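Inner membrane protein (PDB 2QJV) probably acts as an isomerase of sugar acids such as glucuronate, as a nickel-binding, IolB-like member of the cupin clan. Local coordinates at residues A24-V29 and E185-H190; V29-W34 and L242-G247; C108-F113 and A150-V155; G197-R202 and M214-R219. The protein carries 2 engineered substitutions. All blocks are in the same frame, centred on the assembly; numbering follows the deposited sequence. Where two conformers were deposited one is given.

Contact 1. Residues A24-V29 and E185-H190. With NI (nickel (II) ion), chain D.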
loop_
_atom_site.group_PDB
_atom_site.type_symbol
_atom_site.label_atom_id
_atom_site.label_comp_id
_atom_site.label_asym_id
_atom_site.label_seq_id
_atom_site.Cartn_x
_atom_site.Cartn_y
_atom_site.Cartn_z
ATOM N N ALA A 24 -6.038 18.134 4.491
ATOM C CA ALA A 24 -5.575 17.337 5.638
ATOM C C ALA A 24 -6.610 16.284 6.040
ATOM O O ALA A 24 -6.293 15.338 6.738
ATOM C CB ALA A 24 -5.220 18.239 6.816
ATOM N N GLY A 25 -7.846 16.412 5.564
ATOM C CA GLY A 25 -8.883 15.462 5.943
ATOM C C GLY A 25 -9.364 15.687 7.378
ATOM O O GLY A 25 -9.688 14.746 8.079
ATOM N N TRP A 26 -9.414 16.943 7.797
ATOM C CA TRP A 26 -9.852 17.257 9.150
ATOM C C TRP A 26 -10.682 18.572 9.196
ATOM O O TRP A 26 -11.161 19.047 8.152
ATOM C CB TRP A 26 -8.649 17.205 10.133
ATOM C CG TRP A 26 -7.551 18.154 9.985
ATOM C CD1 TRP A 26 -7.613 19.504 9.644
ATOM C CD2 TRP A 26 -6.198 17.936 10.419
ATOM N NE1 TRP A 26 -6.393 20.056 9.731
ATOM C CE2 TRP A 26 -5.497 19.133 10.196
ATOM C CE3 TRP A 26 -5.494 16.807 10.904
ATOM C CZ2 TRP A 26 -4.124 19.269 10.482
ATOM C CZ3 TRP A 26 -4.144 16.936 11.170
ATOM C CH2 TRP A 26 -3.468 18.159 10.953
ATOM N N GLU A 27 -10.869 19.140 10.387
ATOM C CA GLU A 27 -11.857 20.221 10.582
ATOM C C GLU A 27 -11.413 21.605 10.996
ATOM O O GLU A 27 -12.142 22.570 10.757
ATOM C CB GLU A 27 -12.853 19.704 11.625
ATOM C CG GLU A 27 -13.664 18.550 11.118
ATOM C CD GLU A 27 -14.452 17.831 12.202
ATOM O OE1 GLU A 27 -15.158 18.522 12.952
ATOM O OE2 GLU A 27 -14.391 16.572 12.299
ATOM N N TYR A 28 -10.231 21.740 11.589
ATOM C CA TYR A 28 -9.828 23.019 12.179
ATOM C C TYR A 28 -8.526 23.643 11.681
ATOM O O TYR A 28 -8.507 24.781 11.226
ATOM C CB TYR A 28 -9.714 22.875 13.729
ATOM C CG TYR A 28 -11.020 22.433 14.393
ATOM C CD1 TYR A 28 -11.368 21.091 14.480
ATOM C CD2 TYR A 28 -11.924 23.376 14.893
ATOM C CE1 TYR A 28 -12.572 20.681 15.051
ATOM C CE2 TYR A 28 -13.111 22.982 15.481
ATOM C CZ TYR A 28 -13.424 21.643 15.556
ATOM O OH TYR A 28 -14.613 21.268 16.100
ATOM N N VAL A 29 -7.432 22.913 11.821
ATOM C CA VAL A 29 -6.097 23.485 11.603
ATOM C C VAL A 29 -5.706 23.726 10.117
ATOM O O VAL A 29 -5.851 22.873 9.235
ATOM C CB VAL A 29 -4.987 22.650 12.328
ATOM C CG1 VAL A 29 -3.553 23.171 12.000
ATOM C CG2 VAL A 29 -5.186 22.665 13.838
ATOM N N GLU A 185 -6.268 18.606 16.548
ATOM C CA GLU A 185 -5.463 18.338 15.365
ATOM C C GLU A 185 -4.104 19.011 15.620
ATOM O O GLU A 185 -4.050 20.034 16.286
ATOM C CB GLU A 185 -6.137 18.915 14.133
ATOM C CG GLU A 185 -7.444 18.214 13.799
ATOM C CD GLU A 185 -8.468 19.090 13.090
ATOM O OE1 GLU A 185 -8.140 20.214 12.675
ATOM O OE2 GLU A 185 -9.631 18.633 12.969
ATOM N N GLU A 186 -3.037 18.458 15.076
ATOM C CA GLU A 186 -1.708 19.022 15.276
ATOM C C GLU A 186 -0.833 18.903 14.014
ATOM O O GLU A 186 -0.800 17.881 13.329
ATOM C CB GLU A 186 -1.004 18.399 16.497
ATOM C CG GLU A 186 0.300 19.092 16.857
ATOM C CD GLU A 186 0.884 18.700 18.193
ATOM O OE1 GLU A 186 0.519 17.639 18.741
ATOM O OE2 GLU A 186 1.770 19.432 18.698
ATOM N N THR A 187 -0.166 20.004 13.697
ATOM C CA THR A 187 0.819 20.036 12.625
ATOM C C THR A 187 2.215 20.268 13.248
ATOM O O THR A 187 2.344 20.907 14.291
ATOM C CB THR A 187 0.499 21.094 11.510
ATOM O OG1 THR A 187 0.438 22.404 12.096
ATOM C CG2 THR A 187 -0.813 20.740 10.704
ATOM N N TYR A 188 3.231 19.702 12.594
ATOM C CA TYR A 188 4.644 19.842 12.917
ATOM C C TYR A 188 5.306 20.399 11.664
ATOM O O TYR A 188 5.189 19.803 10.610
ATOM C CB TYR A 188 5.323 18.490 13.203
ATOM C CG TYR A 188 5.136 17.953 14.606
ATOM C CD1 TYR A 188 3.883 17.584 15.051
ATOM C CD2 TYR A 188 6.212 17.818 15.492
ATOM C CE1 TYR A 188 3.685 17.117 16.319
ATOM C CE2 TYR A 188 6.013 17.352 16.775
ATOM C CZ TYR A 188 4.750 16.999 17.172
ATOM O OH TYR A 188 4.574 16.541 18.427
ATOM N N TYR A 189 6.003 21.514 11.795
ATOM C CA TYR A 189 6.812 22.087 10.730
ATOM C C TYR A 189 8.260 21.947 11.215
ATOM O O TYR A 189 8.713 22.707 12.101
ATOM C CB TYR A 189 6.429 23.538 10.443
ATOM C CG TYR A 189 7.332 24.253 9.446
ATOM C CD1 TYR A 189 7.442 23.806 8.107
ATOM C CD2 TYR A 189 8.004 25.423 9.797
ATOM C CE1 TYR A 189 8.254 24.452 7.198
ATOM C CE2 TYR A 189 8.818 26.106 8.874
ATOM C CZ TYR A 189 8.949 25.611 7.573
ATOM O OH TYR A 189 9.733 26.288 6.680
ATOM N N HIS A 190 9.007 21.053 10.557
ATOM C CA HIS A 190 10.358 20.694 10.974
ATOM C C HIS A 190 11.499 21.413 10.253
ATOM O O HIS A 190 11.433 21.684 9.041
ATOM C CB HIS A 190 10.617 19.196 10.782
ATOM C CG HIS A 190 9.889 18.313 11.753
ATOM N ND1 HIS A 190 10.472 17.860 12.920
ATOM C CD2 HIS A 190 8.653 17.762 11.703
ATOM C CE1 HIS A 190 9.614 17.070 13.548
ATOM N NE2 HIS A 190 8.509 16.979 12.822
HETATM NI NI NI D . 0.837 16.701 20.593
HETATM O O HOH W 1 2.908 17.391 20.374
HETATM O O HOH W 2 0.723 18.598 21.676
#
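The carboxylate of Glu185 is gripped by three successive backbone N-H groups of the loop 24-29. Its OE1 accepts two of them: Tyr28 N, 2.8 Å from Glu185 OE1, on the syn lone pair, and Val29 N, 2.9 Å from Glu185 OE1, nearly in line with the C-O bond. Glu27 N donates to Glu185 OE2 over 2.9 Å, from above the carboxylate plane. Three bonds to two oxygens, one of them from above the plane, fix both the position and the rotation of the group, and the converging N-H dipoles would be expected to stabilise its negative charge.

Glu185 CG is anti to the carbonyl carbon (chi1 -67°) and the chain is extended beyond it, which carries the carboxylate over the Trp26 ring, the two planes only 8° apart. Glu185 CB makes a CH-pi contact 3.8 Å from the centroid of the Trp26 six-membered ring, while Ala24 CB packs on the opposite face. Thr187 CG2 meets the ring edge at Trp26 CZ2 (3.6 Å). Val29 CG1 and Thr187 CG2 meet tip to tip.

In the second shell, Trp26 NE1 donates almost straight (173°) to Val29 O, which lies in the indole plane and is met on a lone pair in its own carbonyl plane; Tyr183 OH bonds to Glu185 OE2. Alternation along the strand turns Glu186 away from the loop, and Glu186 OE1 binds nickel at 2.1 Å. His171, His173, His229 and two waters complete six-fold coordination; water 1 also bonds to Glu186 OE2 and Tyr188 OH. Three histidines and one glutamate around a metal are the classic cupin metal site.

Contact 2. Residues V29-W34 and L242-G247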
loop_
_atom_site.group_PDB
_atom_site.type_symbol
_atom_site.label_atom_id
_atom_site.label_comp_id
_atom_site.label_asym_id
_atom_site.label_seq_id
_atom_site.Cartn_x
_atom_site.Cartn_y
_atom_site.Cartn_z
ATOM N N VAL A 29 -7.432 22.913 11.821
ATOM C CA VAL A 29 -6.097 23.485 11.603
ATOM C C VAL A 29 -5.706 23.726 10.117
ATOM O O VAL A 29 -5.851 22.873 9.235
ATOM C CB VAL A 29 -4.987 22.650 12.328
ATOM C CG1 VAL A 29 -3.553 23.171 12.000
ATOM C CG2 VAL A 29 -5.186 22.665 13.838
ATOM N N GLY A 30 -5.216 24.927 9.903
ATOM C CA GLY A 30 -4.569 25.313 8.667
ATOM C C GLY A 30 -3.157 25.761 9.019
ATOM O O GLY A 30 -2.902 26.344 10.089
ATOM N N PHE A 31 -2.212 25.442 8.138
ATOM C CA PHE A 31 -0.849 25.855 8.318
ATOM C C PHE A 31 -0.205 26.183 6.949
ATOM O O PHE A 31 -0.090 25.334 6.084
ATOM C CB PHE A 31 -0.038 24.767 9.075
ATOM C CG PHE A 31 1.386 25.157 9.307
ATOM C CD1 PHE A 31 1.701 26.129 10.241
ATOM C CD2 PHE A 31 2.411 24.597 8.555
ATOM C CE1 PHE A 31 3.017 26.502 10.431
ATOM C CE2 PHE A 31 3.709 24.990 8.733
ATOM C CZ PHE A 31 3.997 25.950 9.668
ATOM N N ASP A 32 0.305 27.399 6.825
ATOM C CA ASP A 32 0.983 27.856 5.641
ATOM C C ASP A 32 2.361 28.408 5.941
ATOM O O ASP A 32 2.578 29.027 6.975
ATOM C CB ASP A 32 0.193 28.973 4.963
ATOM C CG ASP A 32 -1.051 28.463 4.246
ATOM O OD1 ASP A 32 -0.913 28.040 3.084
ATOM O OD2 ASP A 32 -2.157 28.459 4.843
ATOM N N VAL A 33 3.286 28.169 5.022
ATOM C CA VAL A 33 4.608 28.785 5.102
ATOM C C VAL A 33 4.848 29.515 3.778
ATOM O O VAL A 33 4.532 29.012 2.685
ATOM C CB VAL A 33 5.762 27.773 5.437
ATOM C CG1 VAL A 33 7.153 28.476 5.369
ATOM C CG2 VAL A 33 5.561 27.094 6.804
ATOM N N TRP A 34 5.402 30.716 3.913
ATOM C CA TRP A 34 5.744 31.574 2.827
ATOM C C TRP A 34 7.222 31.910 2.931
ATOM O O TRP A 34 7.682 32.315 3.982
ATOM C CB TRP A 34 4.886 32.851 2.838
ATOM C CG TRP A 34 3.441 32.642 2.481
ATOM C CD1 TRP A 34 2.414 32.353 3.337
ATOM C CD2 TRP A 34 2.860 32.768 1.187
ATOM N NE1 TRP A 34 1.256 32.260 2.656
ATOM C CE2 TRP A 34 1.484 32.509 1.331
ATOM C CE3 TRP A 34 3.369 33.059 -0.073
ATOM C CZ2 TRP A 34 0.595 32.524 0.254
ATOM C CZ3 TRP A 34 2.474 33.094 -1.160
ATOM C CH2 TRP A 34 1.105 32.816 -0.977
ATOM N N LEU A 242 7.754 23.865 14.724
ATOM C CA LEU A 242 6.682 24.777 15.046
ATOM C C LEU A 242 5.390 23.992 14.915
ATOM O O LEU A 242 5.136 23.376 13.860
ATOM C CB LEU A 242 6.688 25.996 14.127
ATOM C CG LEU A 242 5.592 27.037 14.243
ATOM C CD1 LEU A 242 5.623 27.780 15.606
ATOM C CD2 LEU A 242 5.723 28.034 13.060
ATOM N N ASN A 243 4.619 23.959 15.995
ATOM C CA ASN A 243 3.332 23.240 16.071
ATOM C C ASN A 243 2.153 24.164 16.151
ATOM O O ASN A 243 2.203 25.217 16.806
ATOM C CB ASN A 243 3.201 22.337 17.330
ATOM C CG ASN A 243 4.284 21.262 17.470
ATOM O OD1 ASN A 243 4.883 21.126 18.541
ATOM N ND2 ASN A 243 4.528 20.526 16.444
ATOM N N VAL A 244 1.085 23.765 15.465
ATOM C CA VAL A 244 -0.222 24.419 15.514
ATOM C C VAL A 244 -1.234 23.337 15.967
ATOM O O VAL A 244 -1.214 22.185 15.474
ATOM C CB VAL A 244 -0.672 25.084 14.167
ATOM C CG1 VAL A 244 -2.030 25.813 14.301
ATOM C CG2 VAL A 244 0.440 26.039 13.635
HETATM N N MSE A 245 -2.084 23.709 16.918
HETATM C CA MSE A 245 -3.195 22.890 17.360
HETATM C C MSE A 245 -4.486 23.676 17.430
HETATM O O MSE A 245 -4.483 24.882 17.657
HETATM C CB MSE A 245 -2.954 22.277 18.749
HETATM C CG MSE A 245 -1.902 21.192 18.785
HETATM SE SE MSE A 245 -1.748 20.534 20.630
HETATM C CE MSE A 245 -1.027 22.048 21.389
ATOM N N ALA A 246 -5.593 22.962 17.211
ATOM C CA ALA A 246 -6.952 23.486 17.379
ATOM C C ALA A 246 -7.964 22.342 17.358
ATOM O O ALA A 246 -7.690 21.260 16.816
ATOM C CB ALA A 246 -7.333 24.597 16.308
ATOM N N GLY A 247 -9.112 22.603 17.985
ATOM C CA GLY A 247 -10.258 21.689 18.071
ATOM C C GLY A 247 -11.487 22.390 18.593
ATOM O O GLY A 247 -11.488 23.612 18.692
#
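Val29 and Phe31 supply the apolar contacts from one strand region, and Leu242, Val244 and Ala246 meet them from the other. Among the aliphatic pairs, the two methyls of Val29 divide the work: Val29 CG1, anti to the backbone N (chi1 175°), lies 3.8 Å from Val244 CG1, whereas Val29 CG2 reaches Ala246, 3.8 Å from its CB, and also rests against the backbone there, 3.4 Å from Ala246 N.

The aromatic contacts are made by one side of the Phe31 ring. Leu242 CD2 sits at the ring edge, 4.1 Å from Phe31 CE1, and Val244 CG2 approaches obliquely to 3.6 Å from Phe31 CD1. Val244 is therefore shared, its CG1 turned to Val29 and its CG2 to Phe31.

Polar bonding between the two segments is absent, as expected for strands whose axes come no closer than 8.2 Å: they face each other from different sheets, their directions 153° apart. Strand 30-35 is hydrogen-bonded between strands 16-19 and 104-111, and strand 238-246 between 154-160 and 181-193. Ala106, Cys108 and Ala110 of strand 104-111 extend the same apolar layer, while Thr187 reaches Phe31 and Val244 from strand 181-193.

Contact 3. Residues C108-F113 and A150-V155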
loop_
_atom_site.group_PDB
_atom_site.type_symbol
_atom_site.label_atom_id
_atom_site.label_comp_id
_atom_site.label_asym_id
_atom_site.label_seq_id
_atom_site.Cartn_x
_atom_site.Cartn_y
_atom_site.Cartn_z
ATOM N N CYS A 108 -0.494 30.438 10.794
ATOM C CA CYS A 108 -1.227 29.407 11.535
ATOM C C CYS A 108 -2.684 29.819 11.555
ATOM O O CYS A 108 -2.976 30.955 11.926
ATOM C CB CYS A 108 -0.692 29.274 12.975
ATOM S SG CYS A 108 1.106 29.181 13.119
ATOM N N SER A 109 -3.607 28.942 11.137
ATOM C CA SER A 109 -5.007 29.323 11.094
ATOM C C SER A 109 -5.963 28.303 11.699
ATOM O O SER A 109 -5.678 27.120 11.728
ATOM C CB SER A 109 -5.430 29.637 9.638
ATOM O OG SER A 109 -5.308 28.507 8.795
ATOM N N ALA A 110 -7.102 28.806 12.170
ATOM C CA ALA A 110 -8.170 27.999 12.766
ATOM C C ALA A 110 -9.457 28.801 12.738
ATOM O O ALA A 110 -9.429 30.013 12.453
ATOM C CB ALA A 110 -7.815 27.521 14.206
ATOM N N PRO A 111 -10.596 28.148 13.007
ATOM C CA PRO A 111 -11.843 28.922 13.011
ATOM C C PRO A 111 -11.845 30.093 14.011
ATOM O O PRO A 111 -11.339 29.989 15.143
ATOM C CB PRO A 111 -12.919 27.872 13.340
ATOM C CG PRO A 111 -12.315 26.579 12.860
ATOM C CD PRO A 111 -10.854 26.709 13.209
ATOM N N GLY A 112 -12.359 31.226 13.521
ATOM C CA GLY A 112 -12.493 32.423 14.297
ATOM C C GLY A 112 -13.932 32.870 14.428
ATOM O O GLY A 112 -14.697 32.832 13.481
ATOM N N PHE A 113 -14.274 33.312 15.624
ATOM C CA PHE A 113 -15.621 33.765 15.958
ATOM C C PHE A 113 -15.673 34.906 16.969
ATOM O O PHE A 113 -16.707 35.535 17.095
ATOM C CB PHE A 113 -16.452 32.582 16.499
ATOM C CG PHE A 113 -15.736 31.751 17.544
ATOM C CD1 PHE A 113 -15.737 32.140 18.879
ATOM C CD2 PHE A 113 -15.078 30.582 17.195
ATOM C CE1 PHE A 113 -15.075 31.394 19.835
ATOM C CE2 PHE A 113 -14.423 29.813 18.155
ATOM C CZ PHE A 113 -14.438 30.223 19.483
ATOM N N ALA A 150 -7.042 33.545 22.477
ATOM C CA ALA A 150 -7.330 33.233 21.088
ATOM C C ALA A 150 -8.650 32.445 21.087
ATOM O O ALA A 150 -9.050 31.887 22.110
ATOM C CB ALA A 150 -6.183 32.462 20.381
ATOM N N ASP A 151 -9.340 32.398 19.954
ATOM C CA ASP A 151 -10.581 31.650 19.871
ATOM C C ASP A 151 -10.344 30.124 19.818
ATOM O O ASP A 151 -11.058 29.339 20.419
ATOM C CB ASP A 151 -11.390 32.015 18.608
ATOM C CG ASP A 151 -11.684 33.503 18.461
ATOM O OD1 ASP A 151 -11.544 34.296 19.423
ATOM O OD2 ASP A 151 -12.047 33.857 17.308
ATOM N N SER A 152 -9.321 29.752 19.079
ATOM C CA SER A 152 -9.039 28.358 18.698
ATOM C C SER A 152 -7.559 27.943 18.740
ATOM O O SER A 152 -7.221 26.859 19.236
ATOM C CB SER A 152 -9.575 28.156 17.268
ATOM O OG SER A 152 -11.000 28.296 17.223
ATOM N N LEU A 153 -6.693 28.824 18.225
ATOM C CA LEU A 153 -5.254 28.543 18.024
ATOM C C LEU A 153 -4.414 28.303 19.277
ATOM O O LEU A 153 -4.503 29.032 20.269
ATOM C CB LEU A 153 -4.580 29.667 17.194
ATOM C CG LEU A 153 -4.900 29.763 15.693
ATOM C CD1 LEU A 153 -4.502 31.175 15.113
ATOM C CD2 LEU A 153 -4.275 28.594 14.886
ATOM N N LEU A 154 -3.578 27.265 19.185
ATOM C CA LEU A 154 -2.579 26.937 20.179
ATOM C C LEU A 154 -1.313 26.779 19.340
ATOM O O LEU A 154 -1.313 26.024 18.385
ATOM C CB LEU A 154 -2.930 25.666 20.929
ATOM C CG LEU A 154 -4.235 25.680 21.767
ATOM C CD1 LEU A 154 -4.659 24.248 22.174
ATOM C CD2 LEU A 154 -4.050 26.583 22.967
ATOM N N VAL A 155 -0.259 27.510 19.701
ATOM C CA VAL A 155 1.001 27.556 18.930
ATOM C C VAL A 155 2.197 27.436 19.877
ATOM O O VAL A 155 2.266 28.096 20.920
ATOM C CB VAL A 155 1.125 28.836 18.037
ATOM C CG1 VAL A 155 2.414 28.819 17.184
ATOM C CG2 VAL A 155 -0.131 29.035 17.145
#
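Leu153 carries the apolar centre, spreading its two methyls along the strand 108-111. Leu153 CD2 lies 3.8 Å from Ala110 CB and 4.1 Å from Cys108 CB, and also packs on the backbone carbon of Ser109; Leu153 CD1 comes to 3.5 Å from Cys108 O. At one end Cys108 SG touches Val155 CG2, and toward the other Ala110 CB meets Ser152 CB at 3.6 Å. Val244 of strand 238-246 touches both Cys108 and Leu153, continuing this apolar layer.

Beyond Ala110 the character changes. Ser152 OG donates to Pro111 O over 2.7 Å, tilted 21° from the carbonyl plane. Ser152 OG stands anti to the residue's own carbonyl carbon (chi1 -65°), turned toward Pro111. Asp151 OD2 accepts a fairly straight bond from Phe113 N at 2.8 Å, the donor standing above the carboxylate plane; Gly114 N is a second donor to the same oxygen. Asp151 also packs on the exposed Phe113 side chain: Asp151 CB lies over one face of that ring, offset toward the rim and 3.8 Å from the Phe113 centroid, and carboxylate and ring planes are stacked 23° apart. Glu50 takes the backbone N-H groups of Asp151, Ser152 and Leu153, and so holds the turn against the strand 49-55.

The chemistry thus grades from a buried apolar seam between two sheets to an edge where side-chain-to-backbone hydrogen bonds join the two segments. Both of these bonds run from a side chain of 150-155 to the backbone of 108-113, so at this edge the segments are joined through the side chains of Asp151 and Ser152 and not by backbone pairing.

Contact 4. Residues G197-R202 and M214-R219. With SO4 (sulfate ion), chain J.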
loop_
_atom_site.group_PDB
_atom_site.type_symbol
_atom_site.label_atom_id
_atom_site.label_comp_id
_atom_site.label_asym_id
_atom_site.label_seq_id
_atom_site.Cartn_x
_atom_site.Cartn_y
_atom_site.Cartn_z
ATOM N N GLY A 197 19.858 17.361 7.339
ATOM C CA GLY A 197 19.428 16.319 8.263
ATOM C C GLY A 197 17.993 15.871 8.175
ATOM O O GLY A 197 17.178 16.405 7.414
ATOM N N PHE A 198 17.702 14.863 8.986
ATOM C CA PHE A 198 16.356 14.356 9.153
ATOM C C PHE A 198 16.164 13.839 10.584
ATOM O O PHE A 198 17.117 13.723 11.348
ATOM C CB PHE A 198 16.038 13.247 8.114
ATOM C CG PHE A 198 16.810 11.971 8.312
ATOM C CD1 PHE A 198 18.040 11.777 7.682
ATOM C CD2 PHE A 198 16.293 10.929 9.085
ATOM C CE1 PHE A 198 18.758 10.566 7.831
ATOM C CE2 PHE A 198 17.028 9.728 9.271
ATOM C CZ PHE A 198 18.246 9.544 8.631
ATOM N N CYS A 199 14.900 13.613 10.925
ATOM C CA CYS A 199 14.496 12.954 12.141
ATOM C C CYS A 199 13.502 11.877 11.714
ATOM O O CYS A 199 13.074 11.819 10.540
ATOM C CB CYS A 199 13.873 13.915 13.169
ATOM S SG CYS A 199 12.271 14.556 12.761
ATOM N N LEU A 200 13.170 11.011 12.658
ATOM C CA LEU A 200 12.162 9.976 12.479
ATOM C C LEU A 200 10.991 10.274 13.430
ATOM O O LEU A 200 11.152 10.325 14.676
ATOM C CB LEU A 200 12.753 8.593 12.733
ATOM C CG LEU A 200 13.961 8.221 11.834
ATOM C CD1 LEU A 200 14.569 6.873 12.229
ATOM C CD2 LEU A 200 13.581 8.228 10.343
ATOM N N GLN A 201 9.831 10.518 12.846
ATOM C CA GLN A 201 8.611 10.811 13.630
ATOM C C GLN A 201 7.627 9.658 13.399
ATOM O O GLN A 201 7.437 9.221 12.274
ATOM C CB GLN A 201 8.002 12.166 13.282
ATOM C CG GLN A 201 6.769 12.490 14.133
ATOM C CD GLN A 201 6.359 13.946 14.174
ATOM O OE1 GLN A 201 6.721 14.754 13.316
ATOM N NE2 GLN A 201 5.566 14.280 15.176
ATOM N N ARG A 202 7.051 9.129 14.473
ATOM C CA ARG A 202 6.125 8.023 14.389
ATOM C C ARG A 202 4.763 8.469 14.929
ATOM O O ARG A 202 4.677 9.000 16.024
ATOM C CB ARG A 202 6.661 6.829 15.187
ATOM C CG ARG A 202 5.795 5.614 15.169
ATOM C CD ARG A 202 6.142 4.678 16.279
ATOM N NE ARG A 202 5.300 3.505 16.295
ATOM C CZ ARG A 202 5.206 2.671 17.310
ATOM N NH1 ARG A 202 5.827 2.922 18.474
ATOM N NH2 ARG A 202 4.420 1.621 17.205
HETATM N N MSE A 214 7.954 7.994 9.579
HETATM C CA MSE A 214 8.399 8.765 8.438
HETATM C C MSE A 214 9.732 9.406 8.772
HETATM O O MSE A 214 10.010 9.749 9.914
HETATM C CB MSE A 214 7.433 9.924 8.117
HETATM C CG MSE A 214 5.938 9.596 7.937
HETATM SE SE MSE A 214 4.695 11.021 8.522
HETATM C CE MSE A 214 4.744 10.657 10.388
ATOM N N ALA A 215 10.528 9.588 7.731
ATOM C CA ALA A 215 11.820 10.247 7.738
ATOM C C ALA A 215 11.505 11.701 7.341
ATOM O O ALA A 215 11.093 11.960 6.171
ATOM C CB ALA A 215 12.762 9.592 6.784
ATOM N N VAL A 216 11.713 12.654 8.261
ATOM C CA VAL A 216 11.310 14.046 8.070
ATOM C C VAL A 216 12.526 14.922 7.784
ATOM O O VAL A 216 13.477 14.907 8.531
ATOM C CB VAL A 216 10.557 14.583 9.301
ATOM C CG1 VAL A 216 10.016 16.004 9.061
ATOM C CG2 VAL A 216 9.430 13.575 9.696
ATOM N N TYR A 217 12.492 15.649 6.673
ATOM C CA TYR A 217 13.590 16.530 6.277
ATOM C C TYR A 217 13.210 18.015 6.416
ATOM O O TYR A 217 12.093 18.357 6.797
ATOM C CB TYR A 217 14.071 16.178 4.863
ATOM C CG TYR A 217 14.860 14.873 4.737
ATOM C CD1 TYR A 217 14.204 13.624 4.707
ATOM C CD2 TYR A 217 16.251 14.882 4.562
ATOM C CE1 TYR A 217 14.900 12.449 4.571
ATOM C CE2 TYR A 217 16.960 13.686 4.409
ATOM C CZ TYR A 217 16.270 12.467 4.403
ATOM O OH TYR A 217 16.961 11.285 4.201
ATOM N N ASN A 218 14.201 18.874 6.203
ATOM C CA ASN A 218 14.078 20.325 6.374
ATOM C C ASN A 218 12.900 20.971 5.625
ATOM O O ASN A 218 12.715 20.826 4.406
ATOM C CB ASN A 218 15.435 20.967 6.002
ATOM C CG ASN A 218 15.636 22.366 6.570
ATOM O OD1 ASN A 218 15.194 22.660 7.675
ATOM N ND2 ASN A 218 16.405 23.206 5.850
ATOM N N ARG A 219 12.061 21.632 6.413
ATOM C CA ARG A 219 10.847 22.314 5.964
ATOM C C ARG A 219 9.655 21.396 5.616
ATOM O O ARG A 219 8.657 21.871 5.065
ATOM C CB ARG A 219 11.158 23.288 4.815
ATOM C CG ARG A 219 12.141 24.321 5.181
ATOM C CD ARG A 219 12.322 25.273 4.073
ATOM N NE ARG A 219 12.917 26.541 4.501
ATOM C CZ ARG A 219 14.205 26.780 4.608
ATOM N NH1 ARG A 219 15.099 25.819 4.348
ATOM N NH2 ARG A 219 14.597 28.002 4.983
HETATM S S SO4 J . 18.211 26.607 5.806
HETATM O O1 SO4 J . 17.958 25.684 6.932
HETATM O O2 SO4 J . 17.943 26.023 4.499
HETATM O O3 SO4 J . 19.657 26.890 5.727
HETATM O O4 SO4 J . 17.476 27.855 6.051
HETATM O O HOH W 3 17.039 18.148 5.458
#
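Cys199 and Val216 form an antiparallel hydrogen-bonded pair, as do Gln201 and Met214, a selenomethionine here. Val216 N donates to Cys199 O over 2.8 Å at 174°, and the return bond, Cys199 N to Val216 O, is longer at 3.1 Å. Gln201 N to Met214 O and Met214 N to Gln201 O both measure 3.0 Å. These four bonds satisfy N and O of all four residues; beyond them Tyr217 N is taken by Asp220 OD2, and water 3 bridges the two segments, donating to Gly197 O and accepting from Asn218 N.

Cys199, Gln201, Met214 and Val216 point to one face of the sheet, where Cys199 SG packs on Val216 CB. The Gln201 amide is satisfied at both ends, OE1 by His190 NE2 and NE2 by His229 O. On the other face Phe198 CB stands over the centre of the Tyr217 ring, 3.6 Å from its centroid. Phe198 CG lies between the backbone N and the carbonyl carbon (chi1 68°), which sets its ring beside that of Tyr217, both side chains pointing the same way; Leu200 CD2 touches Ala215. Tyr217 OH is hydrogen-bonded to Arg202 of the fourth subunit, whose guanidinium also makes a cation-pi contact with Phe198; the reciprocal contacts are present too.

Past the strand, a sulfate, probably from the crystallisation liquor, receives Asn218 ND2 and both terminal nitrogens of Arg219. Arg191 also binds the ion, and Asn218 OD1 accepts from Arg191 NH1 and Phe192 N.

The hairpin's outer strand within the chain is 211-217, while strand 198-204 pairs on its other side with 231-233. Cys199, Gln201 and Val216 face strand 181-193, and the Phe198-Tyr217 face meets the fourth subunit.

In the fold
Contacts 1 and 2 share Val29 and lie in the core, where strands 181-193 and 238-246 are neighbours in one sheet; contact 3 joins the same two sheets as contact 2, its centre 9 Å away, but runs out to a more exposed edge. Contact 4 sits apart, 26 Å from contact 3 between centres, and meets contact 1 through His190, whose O receives Arg219 N. Chemistry follows place: contact 2 is purely apolar, contact 1 centres on a buried carboxylate held by backbone N-H groups, contact 3 mixes apolar packing with side-chain bonds, and contact 4 alone uses strand-to-strand backbone pairing, beside a subunit interface.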